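Local coordinates for protein putative dihydrodipicolinate synthase (Thermus thermophilus, PDB 2PCQ) that belongs to the dihydrodipicolinate synthetase family of TIM-barrel proteins and binds a potassium ion in the crystal, at residues L121-V126 / P146-I151. Residues are numbered along the deposited sequence; the frame is centred on the assembly and turned at random.
With K (potassium ion), chain B.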
loop_
_atom_site.group_PDB
_atom_site.type_symbol
_atom_site.label_atom_id
_atom_site.label_comp_id
_atom_site.label_asym_id
_atom_site.label_seq_id
_atom_site.Cartn_x
_atom_site.Cartn_y
_atom_site.Cartn_z
ATOM N N LEU A 121 0.024 30.045 8.801
ATOM C CA LEU A 121 0.085 29.002 7.804
ATOM C C LEU A 121 -1.064 28.018 7.815
ATOM O O LEU A 121 -1.802 27.898 8.798
ATOM C CB LEU A 121 1.421 28.221 7.893
ATOM C CG LEU A 121 1.818 27.110 8.892
ATOM C CD1 LEU A 121 2.689 27.687 9.983
ATOM C CD2 LEU A 121 0.614 26.400 9.470
ATOM N N PHE A 122 -1.208 27.323 6.692
ATOM C CA PHE A 122 -2.220 26.288 6.526
ATOM C C PHE A 122 -1.407 25.004 6.420
ATOM O O PHE A 122 -0.323 25.004 5.838
ATOM C CB PHE A 122 -2.991 26.487 5.219
ATOM C CG PHE A 122 -4.058 27.543 5.290
ATOM C CD1 PHE A 122 -5.356 27.208 5.655
ATOM C CD2 PHE A 122 -3.767 28.869 4.978
ATOM C CE1 PHE A 122 -6.357 28.174 5.705
ATOM C CE2 PHE A 122 -4.756 29.843 5.026
ATOM C CZ PHE A 122 -6.056 29.495 5.389
ATOM N N LEU A 123 -1.913 23.922 6.997
ATOM C CA LEU A 123 -1.228 22.645 6.896
ATOM C C LEU A 123 -1.505 22.199 5.459
ATOM O O LEU A 123 -2.576 22.481 4.916
ATOM C CB LEU A 123 -1.809 21.644 7.901
ATOM C CG LEU A 123 -1.773 22.092 9.369
ATOM C CD1 LEU A 123 -2.276 20.968 10.261
ATOM C CD2 LEU A 123 -0.348 22.483 9.757
ATOM N N TYR A 124 -0.540 21.525 4.839
ATOM C CA TYR A 124 -0.698 21.085 3.458
ATOM C C TYR A 124 -0.603 19.571 3.359
ATOM O O TYR A 124 0.483 19.001 3.446
ATOM C CB TYR A 124 0.382 21.733 2.583
ATOM C CG TYR A 124 0.044 21.831 1.106
ATOM C CD1 TYR A 124 0.783 22.661 0.266
ATOM C CD2 TYR A 124 -1.033 21.130 0.555
ATOM C CE1 TYR A 124 0.458 22.806 -1.080
ATOM C CE2 TYR A 124 -1.368 21.266 -0.794
ATOM C CZ TYR A 124 -0.618 22.111 -1.604
ATOM O OH TYR A 124 -0.956 22.296 -2.929
ATOM N N HIS A 125 -1.749 18.924 3.182
ATOM C CA HIS A 125 -1.799 17.472 3.063
ATOM C C HIS A 125 -2.080 17.086 1.612
ATOM O O HIS A 125 -3.221 17.151 1.151
ATOM C CB HIS A 125 -2.893 16.909 3.974
ATOM C CG HIS A 125 -2.978 15.413 3.966
ATOM N ND1 HIS A 125 -1.893 14.601 4.225
ATOM C CD2 HIS A 125 -4.024 14.580 3.749
ATOM C CE1 HIS A 125 -2.266 13.335 4.169
ATOM N NE2 HIS A 125 -3.555 13.294 3.882
ATOM N N VAL A 126 -1.035 16.691 0.895
ATOM C CA VAL A 126 -1.168 16.292 -0.502
ATOM C C VAL A 126 -0.298 15.044 -0.707
ATOM O O VAL A 126 0.686 15.061 -1.446
ATOM C CB VAL A 126 -0.763 17.486 -1.448
ATOM C CG1 VAL A 126 0.640 17.985 -1.111
ATOM C CG2 VAL A 126 -0.870 17.075 -2.914
ATOM N N PRO A 146 -2.851 29.670 17.289
ATOM C CA PRO A 146 -3.385 30.855 16.609
ATOM C C PRO A 146 -2.928 31.066 15.163
ATOM O O PRO A 146 -3.706 31.532 14.329
ATOM C CB PRO A 146 -2.947 32.000 17.520
ATOM C CG PRO A 146 -2.945 31.363 18.871
ATOM C CD PRO A 146 -2.275 30.038 18.595
ATOM N N ASN A 147 -1.673 30.734 14.864
ATOM C CA ASN A 147 -1.146 30.919 13.512
ATOM C C ASN A 147 -1.320 29.742 12.556
ATOM O O ASN A 147 -0.849 29.788 11.421
ATOM C CB ASN A 147 0.329 31.324 13.561
ATOM C CG ASN A 147 0.526 32.820 13.375
ATOM O OD1 ASN A 147 1.654 33.310 13.303
ATOM N ND2 ASN A 147 -0.575 33.553 13.291
ATOM N N VAL A 148 -1.967 28.678 13.015
ATOM C CA VAL A 148 -2.236 27.535 12.148
ATOM C C VAL A 148 -3.686 27.772 11.740
ATOM O O VAL A 148 -4.606 27.272 12.373
ATOM C CB VAL A 148 -2.105 26.199 12.906
ATOM C CG1 VAL A 148 -2.542 25.045 12.012
ATOM C CG2 VAL A 148 -0.658 25.994 13.350
ATOM N N LEU A 149 -3.878 28.550 10.681
ATOM C CA LEU A 149 -5.213 28.925 10.212
ATOM C C LEU A 149 -6.152 27.801 9.804
ATOM O O LEU A 149 -7.368 27.902 9.981
ATOM C CB LEU A 149 -5.084 29.911 9.053
ATOM C CG LEU A 149 -4.151 31.093 9.320
ATOM C CD1 LEU A 149 -4.261 32.081 8.169
ATOM C CD2 LEU A 149 -4.517 31.768 10.641
ATOM N N GLY A 150 -5.594 26.737 9.249
ATOM C CA GLY A 150 -6.425 25.633 8.818
ATOM C C GLY A 150 -5.617 24.636 8.025
ATOM O O GLY A 150 -4.428 24.445 8.283
ATOM N N ILE A 151 -6.247 24.011 7.040
ATOM C CA ILE A 151 -5.554 23.018 6.247
ATOM C C ILE A 151 -6.082 22.889 4.827
ATOM O O ILE A 151 -7.276 23.054 4.580
ATOM C CB ILE A 151 -5.664 21.632 6.921
ATOM C CG1 ILE A 151 -4.840 20.591 6.162
ATOM C CG2 ILE A 151 -7.128 21.195 6.956
ATOM C CD1 ILE A 151 -4.744 19.250 6.886
HETATM K K K B . -6.221 27.921 14.797
HETATM O O HOH W 1 -6.794 30.736 13.584
HETATM O O HOH W 2 -6.635 28.996 17.707
#
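Gly150 O is approached by two groups of the neighbouring strand: Leu123 N donates a nearly straight bond of 2.9 Å, its N-H pointing at the oxygen at 168°, and Phe122 CA adds a C-H...O contact. Nearer the start of the strands, Leu121 N reaches Asn147 O at 2.8 Å, almost in line with the C=O bond. Leu121 O receives a weak, bent bond from Leu149 N and a C-H...O contact from Val148 CA.

Strands 121-125 and 148-153 are consecutive parallel staves of the eight-stranded TIM barrel; the segments 121-125 and 148-151 are inclined at 29°. Their register slips: Leu121 pairs with Val148 but Leu123 with Ile151, so the second strand holds one residue more, a beta bulge at which Leu149 has helix-like backbone angles. The extra residue turns its side chain toward the partner strand, and Leu149 CB makes a CH-pi contact over one face of the Phe122 ring, 4.0 Å from its centroid, while Ile151 N lies at the ring edge. On the helix-covered side, Leu123 CG meets Val148 CG1 at 4.0 Å. Ile151 CG1, anti to its backbone N (chi1 -175°), lies 3.6 Å from Leu123 CB; helices 107-118 and 158-167 pack over this layer. Val148 O turns instead to the potassium ion, at 3.0 Å, which two waters and the carbonyl oxygens of Ala143, His145 and Glu170 also bind.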